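Local coordinates for protein STN1 (Saccharomyces cerevisiae, PDB 3K10), which helps regulate telomere length and protect chromosome ends, restraining telomerase loading through its interaction with CDC13, this chain being its C-terminal tandem winged helix-turn-helix part, at residues I10-Q15 / P88-F93; F93-K98 / D134-C139. All coordinates share one frame; numbering follows the deposited sequence.

Contact 1. Residues I10-Q15 / P88-F93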
loop_
_atom_site.group_PDB
_atom_site.type_symbol
_atom_site.label_atom_id
_atom_site.label_comp_id
_atom_site.label_asym_id
_atom_site.label_seq_id
_atom_site.Cartn_x
_atom_site.Cartn_y
_atom_site.Cartn_z
ATOM N N ILE A 10 -2.843 -0.975 -7.827
ATOM C CA ILE A 10 -3.454 -0.293 -8.962
ATOM C C ILE A 10 -2.805 1.082 -9.059
ATOM O O ILE A 10 -2.328 1.502 -10.108
ATOM C CB ILE A 10 -4.969 -0.092 -8.759
ATOM C CG1 ILE A 10 -5.680 -1.442 -8.637
ATOM C CG2 ILE A 10 -5.542 0.712 -9.923
ATOM C CD1 ILE A 10 -5.704 -2.240 -9.929
ATOM N N LEU A 11 -2.798 1.778 -7.937
ATOM C CA LEU A 11 -2.209 3.095 -7.865
ATOM C C LEU A 11 -0.726 2.997 -8.175
ATOM O O LEU A 11 -0.256 3.581 -9.149
ATOM C CB LEU A 11 -2.411 3.671 -6.467
ATOM C CG LEU A 11 -3.864 3.841 -6.040
ATOM C CD1 LEU A 11 -3.905 4.215 -4.573
ATOM C CD2 LEU A 11 -4.550 4.895 -6.890
ATOM N N LEU A 12 0.006 2.252 -7.350
ATOM C CA LEU A 12 1.447 2.090 -7.534
ATOM C C LEU A 12 1.832 2.044 -9.009
ATOM O O LEU A 12 2.800 2.694 -9.414
ATOM C CB LEU A 12 1.950 0.823 -6.808
ATOM C CG LEU A 12 3.442 0.440 -6.876
ATOM C CD1 LEU A 12 3.778 -0.194 -8.239
ATOM C CD2 LEU A 12 4.307 1.681 -6.621
ATOM N N GLY A 13 1.076 1.295 -9.813
ATOM C CA GLY A 13 1.376 1.197 -11.232
ATOM C C GLY A 13 0.450 2.045 -12.077
ATOM O O GLY A 13 -0.375 1.515 -12.806
ATOM N N LEU A 14 0.591 3.363 -12.006
ATOM C CA LEU A 14 -0.293 4.233 -12.757
ATOM C C LEU A 14 0.404 5.199 -13.697
ATOM O O LEU A 14 -0.200 5.645 -14.666
ATOM C CB LEU A 14 -1.181 5.012 -11.791
ATOM C CG LEU A 14 -2.675 5.032 -12.102
ATOM C CD1 LEU A 14 -3.205 3.612 -12.171
ATOM C CD2 LEU A 14 -3.399 5.823 -11.031
ATOM N N GLN A 15 1.659 5.537 -13.417
ATOM C CA GLN A 15 2.414 6.451 -14.283
ATOM C C GLN A 15 2.112 7.921 -14.016
ATOM O O GLN A 15 2.922 8.804 -14.329
ATOM C CB GLN A 15 2.142 6.164 -15.775
ATOM C CG GLN A 15 2.518 4.764 -16.247
ATOM C CD GLN A 15 3.892 4.337 -15.764
ATOM O OE1 GLN A 15 4.068 3.963 -14.599
ATOM N NE2 GLN A 15 4.879 4.405 -16.651
ATOM N N PRO A 88 4.171 9.728 -3.012
ATOM C CA PRO A 88 4.593 9.141 -1.736
ATOM C C PRO A 88 4.616 7.615 -1.811
ATOM O O PRO A 88 5.465 6.954 -1.203
ATOM C CB PRO A 88 3.538 9.651 -0.759
ATOM C CG PRO A 88 3.209 11.008 -1.333
ATOM C CD PRO A 88 3.084 10.700 -2.807
ATOM N N LEU A 89 3.688 7.061 -2.577
ATOM C CA LEU A 89 3.584 5.621 -2.717
ATOM C C LEU A 89 4.675 5.070 -3.616
ATOM O O LEU A 89 5.236 4.000 -3.355
ATOM C CB LEU A 89 2.208 5.245 -3.279
ATOM C CG LEU A 89 1.896 3.751 -3.372
ATOM C CD1 LEU A 89 2.042 3.075 -1.996
ATOM C CD2 LEU A 89 0.489 3.597 -3.910
ATOM N N LYS A 90 4.971 5.804 -4.681
ATOM C CA LYS A 90 5.993 5.375 -5.612
ATOM C C LYS A 90 7.385 5.517 -5.019
ATOM O O LYS A 90 8.281 4.754 -5.353
ATOM C CB LYS A 90 5.876 6.159 -6.920
ATOM C CG LYS A 90 4.623 5.816 -7.710
ATOM C CD LYS A 90 4.706 6.349 -9.135
ATOM C CE LYS A 90 3.494 5.962 -9.949
ATOM N NZ LYS A 90 2.269 6.524 -9.331
ATOM N N ASN A 91 7.570 6.488 -4.137
ATOM C CA ASN A 91 8.869 6.692 -3.513
ATOM C C ASN A 91 9.083 5.687 -2.410
ATOM O O ASN A 91 10.188 5.182 -2.211
ATOM C CB ASN A 91 8.969 8.097 -2.929
ATOM C CG ASN A 91 9.068 9.144 -3.992
ATOM O OD1 ASN A 91 9.963 9.100 -4.829
ATOM N ND2 ASN A 91 8.152 10.095 -3.974
ATOM N N LEU A 92 8.015 5.412 -1.681
ATOM C CA LEU A 92 8.090 4.473 -0.598
ATOM C C LEU A 92 8.405 3.096 -1.173
ATOM O O LEU A 92 9.127 2.319 -0.552
ATOM C CB LEU A 92 6.774 4.489 0.171
ATOM C CG LEU A 92 6.827 4.094 1.652
ATOM C CD1 LEU A 92 8.091 4.606 2.315
ATOM C CD2 LEU A 92 5.600 4.665 2.351
ATOM N N PHE A 93 7.902 2.803 -2.370
ATOM C CA PHE A 93 8.167 1.511 -2.990
ATOM C C PHE A 93 9.607 1.434 -3.424
ATOM O O PHE A 93 10.287 0.426 -3.211
ATOM C CB PHE A 93 7.281 1.289 -4.208
ATOM C CG PHE A 93 6.274 0.204 -4.024
ATOM C CD1 PHE A 93 5.029 0.478 -3.465
ATOM C CD2 PHE A 93 6.583 -1.113 -4.366
ATOM C CE1 PHE A 93 4.102 -0.549 -3.245
ATOM C CE2 PHE A 93 5.673 -2.137 -4.151
ATOM C CZ PHE A 93 4.425 -1.855 -3.588
#
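The end of helix 4-12 comes up against the first turns of helix 87-106, closest at Leu12 and Lys90, whose CA atoms lie 5.9 Å apart; Gly13 then breaks the helical backbone and the chain turns off through Leu14 and Gln15. Leu12 makes the main apolar contact. Its branch, swung away from the backbone N (chi1 179°), crosses the Phe93 side chain at about a right angle and lies over one face of the ring: CG stands 3.8 Å from the ring centroid in a CH-pi contact, displaced toward the rim, and CD2 is 3.5 Å from Phe93 CD1. One turn before Phe93, Leu89 CD2 packs against the helix backbone, 3.7 Å from the N of Leu12 and 3.9 Å from Leu11 CB. Lys90 runs its aliphatic chain along the helix end, with CE 3.4 Å from Leu12 O, and a bend at chi4 (61°) turns NZ to a hydrogen bond with Met16 O just beyond the segment. The contact joins the first winged helix-turn-helix to the second. Its chemistry is thus leucine-on-phenyl packing next to an ammonium group near carbonyls at a helix C-terminus, where a positive charge is probably favourable electrostatically.

Contact 2. Residues F93-K98 / D134-C139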
loop_
_atom_site.group_PDB
_atom_site.type_symbol
_atom_site.label_atom_id
_atom_site.label_comp_id
_atom_site.label_asym_id
_atom_site.label_seq_id
_atom_site.Cartn_x
_atom_site.Cartn_y
_atom_site.Cartn_z
ATOM N N PHE A 93 7.902 2.803 -2.370
ATOM C CA PHE A 93 8.167 1.511 -2.990
ATOM C C PHE A 93 9.607 1.434 -3.424
ATOM O O PHE A 93 10.287 0.426 -3.211
ATOM C CB PHE A 93 7.281 1.289 -4.208
ATOM C CG PHE A 93 6.274 0.204 -4.024
ATOM C CD1 PHE A 93 5.029 0.478 -3.465
ATOM C CD2 PHE A 93 6.583 -1.113 -4.366
ATOM C CE1 PHE A 93 4.102 -0.549 -3.245
ATOM C CE2 PHE A 93 5.673 -2.137 -4.151
ATOM C CZ PHE A 93 4.425 -1.855 -3.588
ATOM N N GLU A 94 10.058 2.514 -4.052
ATOM C CA GLU A 94 11.420 2.630 -4.544
ATOM C C GLU A 94 12.402 2.478 -3.387
ATOM O O GLU A 94 13.380 1.723 -3.476
ATOM C CB GLU A 94 11.595 3.987 -5.208
ATOM C CG GLU A 94 12.872 4.132 -6.008
ATOM C CD GLU A 94 12.989 5.501 -6.638
ATOM O OE1 GLU A 94 12.089 5.871 -7.435
ATOM O OE2 GLU A 94 13.980 6.203 -6.330
ATOM N N TYR A 95 12.135 3.199 -2.300
ATOM C CA TYR A 95 12.964 3.146 -1.089
ATOM C C TYR A 95 13.016 1.704 -0.565
ATOM O O TYR A 95 14.064 1.231 -0.118
ATOM C CB TYR A 95 12.380 4.083 -0.021
ATOM C CG TYR A 95 13.092 4.099 1.326
ATOM C CD1 TYR A 95 12.850 3.117 2.300
ATOM C CD2 TYR A 95 13.976 5.126 1.647
ATOM C CE1 TYR A 95 13.472 3.176 3.558
ATOM C CE2 TYR A 95 14.601 5.193 2.892
ATOM C CZ TYR A 95 14.349 4.223 3.840
ATOM O OH TYR A 95 14.983 4.323 5.063
ATOM N N ALA A 96 11.874 1.015 -0.617
ATOM C CA ALA A 96 11.803 -0.365 -0.163
ATOM C C ALA A 96 12.790 -1.147 -1.015
ATOM O O ALA A 96 13.790 -1.644 -0.506
ATOM C CB ALA A 96 10.392 -0.912 -0.341
ATOM N N GLU A 97 12.506 -1.218 -2.316
ATOM C CA GLU A 97 13.344 -1.923 -3.282
ATOM C C GLU A 97 14.837 -1.743 -3.051
ATOM O O GLU A 97 15.584 -2.716 -3.052
ATOM C CB GLU A 97 13.012 -1.460 -4.699
ATOM C CG GLU A 97 11.693 -1.968 -5.235
ATOM C CD GLU A 97 11.102 -1.055 -6.301
ATOM O OE1 GLU A 97 9.963 -1.333 -6.742
ATOM O OE2 GLU A 97 11.766 -0.062 -6.694
ATOM N N LYS A 98 15.276 -0.500 -2.868
ATOM C CA LYS A 98 16.694 -0.238 -2.651
ATOM C C LYS A 98 17.199 -0.929 -1.402
ATOM O O LYS A 98 18.231 -1.602 -1.444
ATOM C CB LYS A 98 16.973 1.269 -2.550
ATOM C CG LYS A 98 16.557 2.068 -3.784
ATOM C CD LYS A 98 17.115 1.452 -5.087
ATOM C CE LYS A 98 16.651 2.219 -6.326
ATOM N NZ LYS A 98 17.128 3.640 -6.327
ATOM N N ASP A 134 3.341 -2.841 4.752
ATOM C CA ASP A 134 2.595 -3.182 3.556
ATOM C C ASP A 134 3.428 -2.949 2.303
ATOM O O ASP A 134 3.319 -3.708 1.343
ATOM C CB ASP A 134 1.283 -2.393 3.470
ATOM C CG ASP A 134 0.274 -2.790 4.555
ATOM O OD1 ASP A 134 0.283 -3.964 4.993
ATOM O OD2 ASP A 134 -0.547 -1.930 4.963
ATOM N N VAL A 135 4.265 -1.915 2.292
ATOM C CA VAL A 135 5.086 -1.679 1.107
ATOM C C VAL A 135 6.226 -2.698 1.064
ATOM O O VAL A 135 6.469 -3.310 0.031
ATOM C CB VAL A 135 5.646 -0.229 1.056
ATOM C CG1 VAL A 135 6.625 -0.083 -0.119
ATOM C CG2 VAL A 135 4.504 0.766 0.873
ATOM N N PHE A 136 6.921 -2.905 2.177
ATOM C CA PHE A 136 8.001 -3.892 2.178
ATOM C C PHE A 136 7.516 -5.319 1.952
ATOM O O PHE A 136 8.244 -6.142 1.398
ATOM C CB PHE A 136 8.797 -3.839 3.475
ATOM C CG PHE A 136 9.882 -2.814 3.466
ATOM C CD1 PHE A 136 9.592 -1.470 3.692
ATOM C CD2 PHE A 136 11.197 -3.181 3.197
ATOM C CE1 PHE A 136 10.609 -0.497 3.650
ATOM C CE2 PHE A 136 12.219 -2.223 3.149
ATOM C CZ PHE A 136 11.928 -0.878 3.375
ATOM N N LYS A 137 6.291 -5.605 2.394
ATOM C CA LYS A 137 5.681 -6.922 2.242
ATOM C C LYS A 137 5.552 -7.213 0.745
ATOM O O LYS A 137 5.900 -8.298 0.266
ATOM C CB LYS A 137 4.276 -6.926 2.872
ATOM C CG LYS A 137 4.074 -7.750 4.157
ATOM C CD LYS A 137 2.782 -7.271 4.867
ATOM C CE LYS A 137 2.237 -8.237 5.935
ATOM N NZ LYS A 137 3.193 -8.598 7.029
ATOM N N GLU A 138 5.038 -6.232 0.010
ATOM C CA GLU A 138 4.851 -6.405 -1.419
ATOM C C GLU A 138 6.198 -6.528 -2.121
ATOM O O GLU A 138 6.373 -7.390 -2.989
ATOM C CB GLU A 138 4.032 -5.239 -1.989
ATOM C CG GLU A 138 3.738 -5.312 -3.500
ATOM C CD GLU A 138 3.130 -6.639 -3.938
ATOM O OE1 GLU A 138 2.170 -7.118 -3.289
ATOM O OE2 GLU A 138 3.610 -7.202 -4.943
ATOM N N CYS A 139 7.151 -5.686 -1.733
ATOM C CA CYS A 139 8.475 -5.716 -2.336
ATOM C C CYS A 139 9.196 -7.019 -2.079
ATOM O O CYS A 139 9.843 -7.551 -2.968
ATOM C CB CYS A 139 9.329 -4.561 -1.829
ATOM S SG CYS A 139 8.827 -2.965 -2.501
#
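Phe93, Ala96 and Cys139 lose the most surface where helices 87-106 and 129-146 pack together, their local axes 9.1 Å apart at closest approach and crossing at -54°. Ala96 sits at the close passage, its CA the nearest to that of Phe136, and its CB stands over the centre of the Phe136 ring, 3.9 Å from the centroid and only 7° from the normal, a CH-pi contact. The same methyl touches Cys139 SG at 3.4 Å. Cys139 carries its sulfur anti to its carbonyl carbon (chi1 -73°), which puts SG in touch with both Ala96 and Phe93; it lies 3.5 Å from Phe93 CD2 and approaches that ring obliquely, as a sulfur-aromatic contact. Helix 129-146 meets the phenyl group of Phe93 at two further places. Val135 CG1 lies over one face, offset toward the rim, 4.0 Å from the centroid, while Glu138 places its CG at the edge in the ring plane, 3.5 Å from Phe93 CZ. The glutamate thus offers its aliphatic part to the ring, and its carboxylate turns to a salt bridge with Arg142. Phe136 CZ comes to the edge of the Tyr95 ring, 4.2 Å from Tyr95 CD1. The helix pair belongs to the second winged helix-turn-helix, and Tyr95 extends the packing to helix 115-121; Val135, on Leu73, and Glu138, on Leu9 of helix 4-12, reach into the first.

Both contacts draw on consecutive turns of helix 87-106 and share Phe93, whose ring is sandwiched: Leu12 lies over one face in contact 1 and Val135 over the opposite face in contact 2. One phenyl group therefore ties the boundary between the two winged helix-turn-helix domains to the interior of the second. Contact 2 is the more buried, a pairing of two continuous helices made of apolar carbon, sulfur and ring surfaces, with Glu138 turning its aliphatic part to the ring. Contact 1 is only partly buried and uses a helix terminus and the following turn, and there backbone carbonyls and a lysine join the leucines, consistent with a place at a helix end.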